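Local coordinates for protein haloacid dehalogenase-like hydrolase (Bacteroides thetaiotaomicron, PDB 1YMQ) that probably removes phosphate from sugar phosphates, acting as a magnesium-dependent phosphatase of the haloacid dehalogenase superfamily, at residues A4-I9 / K38-T43; E88-M93 / K145-M150; E204-F209 / H221-V226. All blocks are in the same frame, centred on the assembly; numbering follows the deposited sequence.

From the N terminus, strand 4-7 runs into helix 23-34 and returns as strand 38-42, and contact 1 closes this first beta-alpha-beta unit at the centre of the large sheet. Contact 2 closes a longer loop of 51 intervening residues, joining helix 87-100 to the segment that leads into strand 149-152 of the separate three-stranded sheet. Contact 3 closes the short unit strand 206-210, helix 216-221, strand 224-227. The three loops follow in series and none encloses or crosses another. Contacts 1 and 3 share the large sheet through neighbouring strands 4-7 and 206-210, where Phe7 also stacks on Phe209; the centres of contacts 1 and 2 lie about 26 Å apart, across the chain's centre.

Contact 1 (A4-I9 / K38-T43); sequences ALFFDI and KIFIAT. With MG (magnesium ion), chain B; SO4 (sulfate ion), chain D.
Phe6 and Phe40 lie side by side on one face of the sheet, where strands 4-7 and 38-42 run parallel. The rings are near parallel, at 25°, but slid apart and barely overlap: CD1 of Phe40 sits over one face of the Phe6 ring, 3.6 Å from Phe6 CE2. With its CG beside the backbone N (chi1 -60°), Phe40 leans back along the strand and brings its ring edge to Ala4, with CE1 3.8 Å from Ala4 CB. Replacing Phe6 by an alanine would probably uncover CB and CD1 of Phe40 and open a gap under Ile192, Ile195 and Ile196 of helix 188-199. On the other face Phe7 CE1 and Leu5 CD1 sit more loosely on Ile39, 3.9 Å from its CG2 and 4.2 Å from its CG1 respectively, while Ile9 CD1 closes on Ile41 CG2 at 3.7 Å. Leu5 N, Phe40 N, Phe7 N and Ala42 N form hydrogen bonds to Lys38 O, Leu5 O, Phe40 O and Phe7 O, in that order. At the start of the strands the partly exposed Lys38 turns its chain away. Their far ends are buried and polar. Asp8 OD1 binds magnesium at 2.2 Å, while OD2 forms a salt bridge with Lys188. Thr43 OG1 donates to sulfate O1 at 2.7 Å, and Ile9 N reaches the same oxygen at 3.1 Å. The Asp8 and Asp211 carboxylates, the backbone O of Asp10, sulfate O2 and two waters gather round the metal at the C-terminal strand ends, the layout of the haloacid dehalogenase active site with its DxD motif.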
ATOM      1  N   ALA A   4      -8.971   2.075 -15.942  1.00 13.15           N
ATOM      2  CA  ALA A   4      -8.328   2.482 -14.700  1.00 13.65           C
ATOM      3  C   ALA A   4      -7.171   1.517 -14.362  1.00 14.97           C
ATOM      4  O   ALA A   4      -7.343   0.315 -14.362  1.00 15.18           O
ATOM      5  CB  ALA A   4      -9.370   2.476 -13.528  1.00 13.74           C
ATOM      6  N   LEU A   5      -6.023   2.087 -14.001  1.00 13.71           N
ATOM      7  CA  LEU A   5      -4.843   1.351 -13.666  1.00 12.17           C
ATOM      8  C   LEU A   5      -4.548   1.611 -12.200  1.00 15.49           C
ATOM      9  O   LEU A   5      -4.604   2.762 -11.759  1.00 15.13           O
ATOM     10  CB  LEU A   5      -3.634   1.864 -14.502  1.00 11.76           C
ATOM     11  CG  LEU A   5      -3.883   1.861 -16.013  1.00 11.43           C
ATOM     12  CD1 LEU A   5      -2.666   2.473 -16.718  1.00 12.77           C
ATOM     13  CD2 LEU A   5      -4.130   0.383 -16.533  1.00 12.23           C
ATOM     14  N   PHE A   6      -4.211   0.550 -11.468  1.00 12.10           N
ATOM     15  CA  PHE A   6      -3.907   0.721 -10.060  1.00 12.77           C
ATOM     16  C   PHE A   6      -2.504   0.182  -9.806  1.00 10.71           C
ATOM     17  O   PHE A   6      -2.256  -1.018  -9.994  1.00 13.75           O
ATOM     18  CB  PHE A   6      -4.930  -0.070  -9.214  1.00 11.65           C
ATOM     19  CG  PHE A   6      -6.302   0.486  -9.360  1.00 13.86           C
ATOM     20  CD1 PHE A   6      -7.152   0.022 -10.375  1.00 10.71           C
ATOM     21  CD2 PHE A   6      -6.747   1.464  -8.509  1.00 12.82           C
ATOM     22  CE1 PHE A   6      -8.447   0.543 -10.477  1.00 14.61           C
ATOM     23  CE2 PHE A   6      -8.035   1.997  -8.603  1.00 12.46           C
ATOM     24  CZ  PHE A   6      -8.899   1.519  -9.600  1.00 12.54           C
ATOM     25  N   PHE A   7      -1.639   1.057  -9.305  1.00 13.10           N
ATOM     26  CA  PHE A   7      -0.251   0.684  -9.055  1.00 12.20           C
ATOM     27  C   PHE A   7       0.158   0.755  -7.606  1.00 12.25           C
ATOM     28  O   PHE A   7       0.021   1.791  -6.952  1.00 14.26           O
ATOM     29  CB  PHE A   7       0.718   1.643  -9.808  1.00 12.77           C
ATOM     30  CG  PHE A   7       0.551   1.643 -11.272  1.00 10.27           C
ATOM     31  CD1 PHE A   7      -0.247   2.586 -11.905  1.00 12.80           C
ATOM     32  CD2 PHE A   7       1.245   0.693 -12.061  1.00 12.81           C
ATOM     33  CE1 PHE A   7      -0.374   2.593 -13.322  1.00 15.71           C
ATOM     34  CE2 PHE A   7       1.143   0.678 -13.452  1.00 13.74           C
ATOM     35  CZ  PHE A   7       0.342   1.608 -14.096  1.00 15.26           C
ATOM     36  N   ASP A   8       0.741  -0.331  -7.142  1.00 13.03           N
ATOM     37  CA  ASP A   8       1.361  -0.346  -5.823  1.00 13.23           C
ATOM     38  C   ASP A   8       2.640   0.512  -6.021  1.00 13.97           C
ATOM     39  O   ASP A   8       3.134   0.672  -7.149  1.00 13.30           O
ATOM     40  CB  ASP A   8       1.765  -1.782  -5.493  1.00 16.99           C
ATOM     41  CG  ASP A   8       2.663  -1.844  -4.334  1.00 26.27           C
ATOM     42  OD1 ASP A   8       3.679  -2.543  -4.458  1.00 23.98           O
ATOM     43  OD2 ASP A   8       2.341  -1.160  -3.319  1.00 25.45           O
ATOM     44  N   ILE A   9       3.204   1.049  -4.951  1.00 15.10           N
ATOM     45  CA  ILE A   9       4.408   1.875  -5.128  1.00 16.62           C
ATOM     46  C   ILE A   9       5.703   1.068  -5.040  1.00 17.21           C
ATOM     47  O   ILE A   9       6.368   0.824  -6.054  1.00 15.28           O
ATOM     48  CB  ILE A   9       4.493   3.001  -4.044  1.00 12.66           C
ATOM     49  CG1 ILE A   9       3.319   3.965  -4.219  1.00 14.63           C
ATOM     50  CG2 ILE A   9       5.846   3.807  -4.189  1.00 15.29           C
ATOM     51  CD1 ILE A   9       3.200   5.102  -3.103  1.00 13.96           C
ATOM     52  N   LYS A  38      -7.105   6.290 -16.463  1.00 12.15           N
ATOM     53  CA  LYS A  38      -6.945   6.940 -15.168  1.00 10.56           C
ATOM     54  C   LYS A  38      -5.897   6.096 -14.427  1.00 14.66           C
ATOM     55  O   LYS A  38      -5.894   4.845 -14.493  1.00 19.38           O
ATOM     56  CB  LYS A  38      -8.249   6.964 -14.401  1.00 12.95           C
ATOM     57  CG  LYS A  38      -9.342   7.707 -15.134  1.00 19.88           C
ATOM     58  CD  LYS A  38      -8.987   9.200 -15.361  1.00 17.10           C
ATOM     59  CE  LYS A  38     -10.148   9.846 -16.215  1.00 28.25           C
ATOM     60  NZ  LYS A  38      -9.725  11.121 -16.841  1.00 18.75           N
ATOM     61  N   ILE A  39      -5.023   6.797 -13.733  1.00 14.70           N
ATOM     62  CA  ILE A  39      -3.886   6.178 -13.059  1.00 15.50           C
ATOM     63  C   ILE A  39      -4.022   6.411 -11.589  1.00 15.32           C
ATOM     64  O   ILE A  39      -4.039   7.575 -11.140  1.00 14.76           O
ATOM     65  CB  ILE A  39      -2.575   6.796 -13.632  1.00 13.69           C
ATOM     66  CG1 ILE A  39      -2.393   6.369 -15.108  1.00 14.26           C
ATOM     67  CG2 ILE A  39      -1.347   6.310 -12.818  1.00 16.99           C
ATOM     68  CD1 ILE A  39      -1.228   7.151 -15.851  1.00 18.47           C
ATOM     69  N   PHE A  40      -4.059   5.303 -10.823  1.00 13.42           N
ATOM     70  CA  PHE A  40      -4.234   5.431  -9.382  1.00 13.24           C
ATOM     71  C   PHE A  40      -3.127   4.759  -8.595  1.00 14.41           C
ATOM     72  O   PHE A  40      -2.587   3.748  -9.028  1.00 12.19           O
ATOM     73  CB  PHE A  40      -5.590   4.792  -8.981  1.00 10.33           C
ATOM     74  CG  PHE A  40      -6.765   5.444  -9.652  1.00  9.23           C
ATOM     75  CD1 PHE A  40      -7.413   4.827 -10.737  1.00 12.46           C
ATOM     76  CD2 PHE A  40      -7.190   6.717  -9.250  1.00 14.22           C
ATOM     77  CE1 PHE A  40      -8.478   5.477 -11.400  1.00 11.35           C
ATOM     78  CE2 PHE A  40      -8.246   7.372  -9.920  1.00  9.65           C
ATOM     79  CZ  PHE A  40      -8.890   6.748 -10.990  1.00 11.44           C
ATOM     80  N   ILE A  41      -2.764   5.359  -7.469  1.00 11.49           N
ATOM     81  CA  ILE A  41      -1.764   4.732  -6.591  1.00 12.52           C
ATOM     82  C   ILE A  41      -2.548   3.863  -5.589  1.00 13.37           C
ATOM     83  O   ILE A  41      -3.640   4.258  -5.184  1.00 13.16           O
ATOM     84  CB  ILE A  41      -0.989   5.851  -5.808  1.00 15.64           C
ATOM     85  CG1 ILE A  41      -0.137   6.689  -6.791  1.00 16.05           C
ATOM     86  CG2 ILE A  41      -0.203   5.247  -4.651  1.00 15.54           C
ATOM     87  CD1 ILE A  41       0.935   5.908  -7.589  1.00 12.88           C
ATOM     88  N   ALA A  42      -2.037   2.679  -5.224  1.00 11.44           N
ATOM     89  CA  ALA A  42      -2.703   1.796  -4.260  1.00 13.17           C
ATOM     90  C   ALA A  42      -1.548   1.274  -3.418  1.00 13.88           C
ATOM     91  O   ALA A  42      -0.865   0.322  -3.783  1.00 14.87           O
ATOM     92  CB  ALA A  42      -3.485   0.623  -4.982  1.00 13.52           C
ATOM     93  N   THR A  43      -1.357   1.944  -2.283  1.00 16.25           N
ATOM     94  CA  THR A  43      -0.231   1.680  -1.396  1.00 12.54           C
ATOM     95  C   THR A  43      -0.602   1.428   0.073  1.00 17.83           C
ATOM     96  O   THR A  43      -1.672   1.838   0.534  1.00 14.49           O
ATOM     97  CB  THR A  43       0.761   2.888  -1.470  1.00 16.24           C
ATOM     98  OG1 THR A  43       1.944   2.584  -0.700  1.00 13.81           O
ATOM     99  CG2 THR A  43       0.104   4.198  -0.991  1.00 12.60           C
TER
HETATM  100 MG    MG B 262       4.955  -3.337  -2.874  1.00 11.04          MG
HETATM  101  S   SO4 D 301       3.569  -0.500  -0.883  1.00 48.64           S
HETATM  102  O1  SO4 D 301       3.380   0.582  -1.876  1.00 27.91           O
HETATM  103  O2  SO4 D 301       4.480  -1.558  -1.483  1.00 37.47           O
HETATM  104  O3  SO4 D 301       4.226   0.118   0.331  1.00 43.24           O
HETATM  105  O4  SO4 D 301       2.302  -1.184  -0.435  1.00 24.03           O
HETATM  106  O   HOH W   1       6.563  -4.719  -1.852  1.00 24.40           O
HETATM  107  O   HOH W   2       3.202  -4.534  -1.930  1.00 27.30           O

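Contact 2 (E88-M93 / K145-M150); sequences EEVKAM and KEVIQM
Met150 sends its side chain across to helix 87-100, where its methyl meets the backbone of one turn and the base of Met93. The first torsion is unusual: at chi1 29° CG is displaced well away from a staggered position, which suggests some strain. Beyond CG the chain is extended, which carries SD and CE straight to the helix. The methyl is pressed hard there, with CE 3.4 Å from Met93 CB, closer than usual van der Waals contact. The same CE lies 3.6 Å from Glu89 O, a carbonyl already accepting the helical bond from Met93 N, and 3.8 Å from Val90 CA. SD follows behind, 3.7 Å from Met93 CG. Met93 answers with the opposite shape: its CG is anti to the backbone N (chi1 175°), CB and CG touch Met150, and the bends at chi2 and chi3 carry only its own SD and CE aside. One turn back along the helix, Val90 packs on Val147 through CB and the methyls, CG2 lying 4.0 Å from Val147 CB and CG1 4.1 Å from Val147 CG2, the two side chains meeting at a slant. Val90 CG1 also comes to 4.3 Å from the sulfur of Met150, so the valine touches both partners. No hydrogen bond joins the two segments. Phe106 of strand 104-107 touches Val90, Val147 and Met150, and Val181 touches both methionines. Val147 and Met150 can both face the helix, although three residues apart, because Ile148 and Gln149 form a classic beta bulge opposite Val107. The arrangement is a helix packed on an antiparallel sheet, consistent with the alpha/beta cap domain of Cof-type haloacid dehalogenase hydrolases.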
ATOM      1  N   GLU A  88     -11.015  -1.479  20.445  1.00 19.77           N
ATOM      2  CA  GLU A  88     -10.574  -2.584  21.273  1.00 25.13           C
ATOM      3  C   GLU A  88      -9.443  -3.362  20.634  1.00 26.25           C
ATOM      4  O   GLU A  88      -8.612  -3.972  21.316  1.00 21.00           O
ATOM      5  CB  GLU A  88     -11.750  -3.529  21.549  1.00 32.52           C
ATOM      6  CG  GLU A  88     -12.661  -3.002  22.640  1.00 52.66           C
ATOM      7  CD  GLU A  88     -13.800  -3.942  23.003  1.00 66.49           C
ATOM      8  OE1 GLU A  88     -13.569  -5.172  23.107  1.00 70.90           O
ATOM      9  OE2 GLU A  88     -14.932  -3.439  23.203  1.00 74.75           O
ATOM     10  N   GLU A  89      -9.442  -3.357  19.309  1.00 21.20           N
ATOM     11  CA  GLU A  89      -8.420  -4.093  18.582  1.00 22.04           C
ATOM     12  C   GLU A  89      -7.164  -3.239  18.527  1.00 17.24           C
ATOM     13  O   GLU A  89      -6.033  -3.766  18.609  1.00 20.17           O
ATOM     14  CB  GLU A  89      -8.996  -4.529  17.214  1.00 22.29           C
ATOM     15  CG  GLU A  89     -10.099  -5.577  17.443  1.00 16.28           C
ATOM     16  CD  GLU A  89     -10.640  -6.254  16.188  1.00 24.62           C
ATOM     17  OE1 GLU A  89      -9.846  -6.880  15.464  1.00 21.67           O
ATOM     18  OE2 GLU A  89     -11.871  -6.198  15.968  1.00 27.60           O
ATOM     19  N   VAL A  90      -7.350  -1.932  18.484  1.00 17.30           N
ATOM     20  CA  VAL A  90      -6.203  -1.043  18.531  1.00 20.21           C
ATOM     21  C   VAL A  90      -5.515  -1.271  19.915  1.00 24.39           C
ATOM     22  O   VAL A  90      -4.279  -1.444  19.985  1.00 20.76           O
ATOM     23  CB  VAL A  90      -6.607   0.432  18.395  1.00 19.48           C
ATOM     24  CG1 VAL A  90      -5.397   1.310  18.664  1.00 16.88           C
ATOM     25  CG2 VAL A  90      -7.165   0.732  16.959  1.00 17.92           C
ATOM     26  N   LYS A  91      -6.315  -1.276  20.991  1.00 22.10           N
ATOM     27  CA  LYS A  91      -5.804  -1.504  22.372  1.00 29.85           C
ATOM     28  C   LYS A  91      -5.108  -2.868  22.503  1.00 27.90           C
ATOM     29  O   LYS A  91      -4.031  -2.984  23.123  1.00 29.89           O
ATOM     30  CB  LYS A  91      -6.960  -1.445  23.389  1.00 30.41           C
ATOM     31  CG  LYS A  91      -7.453  -0.055  23.712  1.00 33.65           C
ATOM     32  CD  LYS A  91      -6.296   0.742  24.304  1.00 39.98           C
ATOM     33  CE  LYS A  91      -6.696   2.156  24.716  1.00 42.34           C
ATOM     34  NZ  LYS A  91      -5.479   2.898  25.186  1.00 42.08           N
ATOM     35  N   ALA A  92      -5.728  -3.901  21.930  1.00 23.66           N
ATOM     36  CA  ALA A  92      -5.163  -5.249  21.968  1.00 26.24           C
ATOM     37  C   ALA A  92      -3.793  -5.321  21.267  1.00 28.70           C
ATOM     38  O   ALA A  92      -2.841  -5.922  21.782  1.00 25.60           O
ATOM     39  CB  ALA A  92      -6.110  -6.219  21.336  1.00 25.20           C
ATOM     40  N   MET A  93      -3.676  -4.705  20.093  1.00 22.96           N
ATOM     41  CA  MET A  93      -2.391  -4.742  19.390  1.00 21.03           C
ATOM     42  C   MET A  93      -1.330  -3.981  20.187  1.00 21.85           C
ATOM     43  O   MET A  93      -0.164  -4.391  20.227  1.00 21.65           O
ATOM     44  CB  MET A  93      -2.533  -4.106  17.996  1.00 16.96           C
ATOM     45  CG  MET A  93      -1.218  -3.982  17.227  1.00 20.37           C
ATOM     46  SD  MET A  93      -0.426  -5.563  16.916  1.00 27.34           S
ATOM     47  CE  MET A  93      -1.573  -6.292  15.649  1.00 28.30           C
ATOM     48  N   LYS A 145      -6.360   7.201  20.365  1.00 30.65           N
ATOM     49  CA  LYS A 145      -6.810   7.981  19.217  1.00 30.27           C
ATOM     50  C   LYS A 145      -7.476   7.079  18.180  1.00 29.66           C
ATOM     51  O   LYS A 145      -7.319   5.875  18.196  1.00 27.62           O
ATOM     52  CB  LYS A 145      -5.629   8.691  18.532  1.00 33.96           C
ATOM     53  CG  LYS A 145      -4.801   9.666  19.412  1.00 31.76           C
ATOM     54  CD  LYS A 145      -5.630  10.768  20.063  1.00 39.73           C
ATOM     55  CE  LYS A 145      -6.391  11.614  19.051  1.00 46.15           C
ATOM     56  NZ  LYS A 145      -6.624  13.024  19.545  1.00 54.82           N
ATOM     57  N   GLU A 146      -8.240   7.694  17.303  1.00 30.77           N
ATOM     58  CA  GLU A 146      -8.893   6.986  16.206  1.00 29.58           C
ATOM     59  C   GLU A 146      -7.774   6.604  15.207  1.00 24.34           C
ATOM     60  O   GLU A 146      -7.241   7.441  14.513  1.00 22.74           O
ATOM     61  CB  GLU A 146      -9.874   7.938  15.548  1.00 35.26           C
ATOM     62  CG  GLU A 146     -10.508   7.441  14.268  1.00 49.28           C
ATOM     63  CD  GLU A 146     -11.297   8.549  13.575  1.00 59.01           C
ATOM     64  OE1 GLU A 146     -10.736   9.260  12.691  1.00 64.38           O
ATOM     65  OE2 GLU A 146     -12.480   8.720  13.939  1.00 64.60           O
ATOM     66  N   VAL A 147      -7.471   5.327  15.122  1.00 21.02           N
ATOM     67  CA  VAL A 147      -6.395   4.851  14.274  1.00 18.54           C
ATOM     68  C   VAL A 147      -6.899   4.216  12.971  1.00 18.49           C
ATOM     69  O   VAL A 147      -7.711   3.294  12.979  1.00 18.03           O
ATOM     70  CB  VAL A 147      -5.546   3.834  15.043  1.00 21.15           C
ATOM     71  CG1 VAL A 147      -4.441   3.251  14.121  1.00 20.22           C
ATOM     72  CG2 VAL A 147      -4.908   4.534  16.260  1.00 23.73           C
ATOM     73  N   ILE A 148      -6.375   4.726  11.870  1.00 14.97           N
ATOM     74  CA  ILE A 148      -6.751   4.215  10.555  1.00 16.58           C
ATOM     75  C   ILE A 148      -5.942   2.976  10.196  1.00 15.56           C
ATOM     76  O   ILE A 148      -6.476   2.008   9.618  1.00 17.11           O
ATOM     77  CB  ILE A 148      -6.577   5.335   9.522  1.00 14.23           C
ATOM     78  CG1 ILE A 148      -7.451   6.509   9.975  1.00 18.80           C
ATOM     79  CG2 ILE A 148      -6.941   4.806   8.074  1.00 17.19           C
ATOM     80  CD1 ILE A 148      -7.460   7.749   9.075  1.00 20.47           C
ATOM     81  N   GLN A 149      -4.646   2.998  10.521  1.00 16.90           N
ATOM     82  CA  GLN A 149      -3.827   1.854  10.260  1.00 15.09           C
ATOM     83  C   GLN A 149      -2.712   1.731  11.341  1.00 15.86           C
ATOM     84  O   GLN A 149      -2.198   2.734  11.800  1.00 18.19           O
ATOM     85  CB  GLN A 149      -3.146   2.023   8.868  1.00 12.64           C
ATOM     86  CG  GLN A 149      -2.127   0.920   8.517  1.00 16.34           C
ATOM     87  CD  GLN A 149      -1.724   0.926   6.972  1.00 16.78           C
ATOM     88  OE1 GLN A 149      -2.473   0.449   6.161  1.00 20.12           O
ATOM     89  NE2 GLN A 149      -0.513   1.448   6.699  1.00 18.00           N
ATOM     90  N   MET A 150      -2.403   0.500  11.741  1.00 15.80           N
ATOM     91  CA  MET A 150      -1.274   0.335  12.671  1.00 19.03           C
ATOM     92  C   MET A 150      -0.310  -0.623  11.999  1.00 20.13           C
ATOM     93  O   MET A 150      -0.697  -1.572  11.271  1.00 18.86           O
ATOM     94  CB  MET A 150      -1.712  -0.187  14.065  1.00 24.20           C
ATOM     95  CG  MET A 150      -2.897  -1.011  14.122  1.00 33.60           C
ATOM     96  SD  MET A 150      -3.423  -1.292  15.898  1.00 22.51           S
ATOM     97  CE  MET A 150      -4.492  -2.704  15.571  1.00 15.00           C
TER

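Contact 3 (E204-F209 / H221-V226); sequences EETMSF and HAAIGV. With MG (magnesium ion), chain C.
In the beta-alpha-beta unit of strand 206-210, helix 216-221 and strand 224-227, part of the Rossmann-like core of the haloacid dehalogenase fold, Thr206 and Ser208 pack against Ala222 where the helix gives way to the second strand. Thr206 OG1 lies between its own backbone N and carbonyl carbon (chi1 63°), which turns it to the incoming loop. There it accepts a bond of 3.0 Å from Ala223 N, fairly straight at 160°, and is also hydrogen-bonded to Leu203 O; the hydroxyl thus ties the loop before the first strand to the turn after the helix. Ser208 OG is bonded to Met218 O and comes to 3.3 Å from the methyl CB of Ala222, a close fit of serine against the helix, through Met218, and the residue just after it. The strands then pair in parallel: Ile224 N to Thr206 O, Ser208 N to Ile224 O and Val226 N to Ser208 O. On the opposite face of the sheet from Ser208, Met207 and Ile224 lie alongside each other, pointing the same way. Met207 stays extended until a bend at chi3 (-75°) lays its methyl on the isoleucine, CE 3.7 Å from CD1 of Ile224. Further along, Phe209 and Val226 repeat the side-by-side arrangement, with CD2 of the ring 3.6 Å from Val226 CB, and Ala254 of helix 250-257 touches both. Gly225 N bonds to the carboxylate of Asp240, which together with Leu219 and Ala222 belongs to the second magnesium site. Of the two segments, the carbonyl of Ala222 reaches that magnesium, its O a rather long 2.6 Å from the metal.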
ATOM      1  N   GLU A 204     -14.912  -4.463 -14.580  1.00 14.91           N
ATOM      2  CA  GLU A 204     -14.293  -5.155 -15.707  1.00 17.16           C
ATOM      3  C   GLU A 204     -13.346  -4.270 -16.512  1.00 19.17           C
ATOM      4  O   GLU A 204     -12.714  -4.732 -17.480  1.00 19.62           O
ATOM      5  CB  GLU A 204     -15.377  -5.687 -16.654  1.00 24.28           C
ATOM      6  CG  GLU A 204     -16.252  -4.575 -17.152  1.00 28.73           C
ATOM      7  CD  GLU A 204     -17.553  -4.466 -16.338  1.00 39.54           C
ATOM      8  OE1 GLU A 204     -17.540  -4.691 -15.081  1.00 38.91           O
ATOM      9  OE2 GLU A 204     -18.582  -4.149 -16.975  1.00 39.11           O
ATOM     10  N   GLU A 205     -13.254  -2.999 -16.143  1.00 16.95           N
ATOM     11  CA  GLU A 205     -12.396  -2.050 -16.838  1.00 16.25           C
ATOM     12  C   GLU A 205     -11.140  -1.674 -16.021  1.00 16.86           C
ATOM     13  O   GLU A 205     -10.472  -0.699 -16.334  1.00 17.29           O
ATOM     14  CB  GLU A 205     -13.183  -0.758 -17.116  1.00 20.49           C
ATOM     15  CG  GLU A 205     -14.301  -0.947 -18.164  1.00 27.58           C
ATOM     16  CD  GLU A 205     -15.238   0.242 -18.259  1.00 33.52           C
ATOM     17  OE1 GLU A 205     -15.757   0.442 -19.374  1.00 40.57           O
ATOM     18  OE2 GLU A 205     -15.489   0.957 -17.249  1.00 20.90           O
ATOM     19  N   THR A 206     -10.828  -2.456 -15.008  1.00 13.48           N
ATOM     20  CA  THR A 206      -9.663  -2.188 -14.156  1.00 12.53           C
ATOM     21  C   THR A 206      -8.487  -3.140 -14.376  1.00 14.26           C
ATOM     22  O   THR A 206      -8.659  -4.270 -14.796  1.00 15.34           O
ATOM     23  CB  THR A 206     -10.070  -2.314 -12.668  1.00 13.21           C
ATOM     24  OG1 THR A 206     -10.498  -3.684 -12.386  1.00 13.50           O
ATOM     25  CG2 THR A 206     -11.216  -1.302 -12.352  1.00 10.88           C
ATOM     26  N   MET A 207      -7.287  -2.646 -14.073  1.00 12.46           N
ATOM     27  CA  MET A 207      -6.054  -3.437 -14.128  1.00 13.46           C
ATOM     28  C   MET A 207      -5.203  -3.029 -12.937  1.00 15.08           C
ATOM     29  O   MET A 207      -5.091  -1.832 -12.629  1.00 14.82           O
ATOM     30  CB  MET A 207      -5.288  -3.162 -15.422  1.00 16.24           C
ATOM     31  CG  MET A 207      -4.110  -4.043 -15.605  1.00 13.97           C
ATOM     32  SD  MET A 207      -3.263  -3.656 -17.231  1.00 21.17           S
ATOM     33  CE  MET A 207      -4.450  -4.448 -18.378  1.00 22.20           C
ATOM     34  N   SER A 208      -4.659  -4.010 -12.221  1.00 12.99           N
ATOM     35  CA  SER A 208      -3.840  -3.669 -11.056  1.00 13.78           C
ATOM     36  C   SER A 208      -2.450  -4.268 -11.223  1.00 12.10           C
ATOM     37  O   SER A 208      -2.263  -5.215 -12.002  1.00 10.02           O
ATOM     38  CB  SER A 208      -4.501  -4.172  -9.762  1.00 13.32           C
ATOM     39  OG  SER A 208      -4.699  -5.590  -9.816  1.00 15.65           O
ATOM     40  N   PHE A 209      -1.478  -3.661 -10.533  1.00 10.55           N
ATOM     41  CA  PHE A 209      -0.099  -4.087 -10.637  1.00 10.70           C
ATOM     42  C   PHE A 209       0.457  -4.128  -9.228  1.00 11.48           C
ATOM     43  O   PHE A 209       0.316  -3.167  -8.479  1.00 11.19           O
ATOM     44  CB  PHE A 209       0.767  -3.114 -11.446  1.00 15.14           C
ATOM     45  CG  PHE A 209       0.260  -2.808 -12.835  1.00 15.29           C
ATOM     46  CD1 PHE A 209      -0.871  -1.998 -13.018  1.00 17.86           C
ATOM     47  CD2 PHE A 209       0.910  -3.354 -13.945  1.00 14.29           C
ATOM     48  CE1 PHE A 209      -1.367  -1.735 -14.302  1.00 16.92           C
ATOM     49  CE2 PHE A 209       0.425  -3.100 -15.250  1.00 14.13           C
ATOM     50  CZ  PHE A 209      -0.693  -2.308 -15.424  1.00 13.43           C
ATOM     51  N   HIS A 221      -9.061  -9.091  -7.523  1.00 15.18           N
ATOM     52  CA  HIS A 221     -10.268  -8.289  -7.714  1.00 16.46           C
ATOM     53  C   HIS A 221     -10.336  -7.525  -9.010  1.00 17.00           C
ATOM     54  O   HIS A 221     -11.423  -7.392  -9.594  1.00 16.24           O
ATOM     55  CB  HIS A 221     -10.421  -7.316  -6.524  1.00 16.55           C
ATOM     56  CG  HIS A 221     -11.752  -6.608  -6.481  1.00 19.79           C
ATOM     57  ND1 HIS A 221     -12.953  -7.286  -6.439  1.00 17.81           N
ATOM     58  CD2 HIS A 221     -12.062  -5.287  -6.450  1.00 13.89           C
ATOM     59  CE1 HIS A 221     -13.948  -6.412  -6.377  1.00 18.30           C
ATOM     60  NE2 HIS A 221     -13.432  -5.193  -6.377  1.00 15.48           N
ATOM     61  N   ALA A 222      -9.193  -6.986  -9.456  1.00 13.12           N
ATOM     62  CA  ALA A 222      -9.171  -6.205 -10.708  1.00 11.47           C
ATOM     63  C   ALA A 222      -9.485  -7.131 -11.888  1.00 16.47           C
ATOM     64  O   ALA A 222      -9.203  -8.322 -11.821  1.00 17.95           O
ATOM     65  CB  ALA A 222      -7.785  -5.583 -10.929  1.00 14.01           C
ATOM     66  N   ALA A 223     -10.032  -6.588 -12.977  1.00 16.29           N
ATOM     67  CA  ALA A 223     -10.336  -7.460 -14.153  1.00 17.94           C
ATOM     68  C   ALA A 223      -9.078  -8.139 -14.653  1.00 19.26           C
ATOM     69  O   ALA A 223      -9.131  -9.289 -15.085  1.00 18.30           O
ATOM     70  CB  ALA A 223     -10.984  -6.647 -15.289  1.00 15.29           C
ATOM     71  N   ILE A 224      -7.945  -7.430 -14.601  1.00 13.94           N
ATOM     72  CA  ILE A 224      -6.664  -7.994 -14.980  1.00 16.65           C
ATOM     73  C   ILE A 224      -5.641  -7.610 -13.890  1.00 13.07           C
ATOM     74  O   ILE A 224      -5.388  -6.405 -13.643  1.00 15.53           O
ATOM     75  CB  ILE A 224      -6.160  -7.441 -16.352  1.00 19.02           C
ATOM     76  CG1 ILE A 224      -7.086  -7.944 -17.500  1.00 19.28           C
ATOM     77  CG2 ILE A 224      -4.650  -7.855 -16.591  1.00 15.78           C
ATOM     78  CD1 ILE A 224      -6.742  -7.333 -18.879  1.00 21.70           C
ATOM     79  N   GLY A 225      -5.092  -8.626 -13.231  1.00 13.36           N
ATOM     80  CA  GLY A 225      -4.070  -8.405 -12.231  1.00 15.27           C
ATOM     81  C   GLY A 225      -2.684  -8.790 -12.777  1.00 16.53           C
ATOM     82  O   GLY A 225      -2.477  -9.893 -13.319  1.00 18.34           O
ATOM     83  N   VAL A 226      -1.729  -7.893 -12.580  1.00 14.96           N
ATOM     84  CA  VAL A 226      -0.360  -8.076 -13.033  1.00 12.48           C
ATOM     85  C   VAL A 226       0.602  -8.146 -11.842  1.00 11.29           C
ATOM     86  O   VAL A 226       0.714  -7.219 -11.077  1.00 14.08           O
ATOM     87  CB  VAL A 226       0.075  -6.882 -13.948  1.00 10.63           C
ATOM     88  CG1 VAL A 226       1.541  -7.040 -14.439  1.00  9.91           C
ATOM     89  CG2 VAL A 226      -0.924  -6.749 -15.161  1.00 13.47           C
TER
HETATM   90 MG    MG C 263      -8.047 -10.601 -11.449  1.00 12.78          MG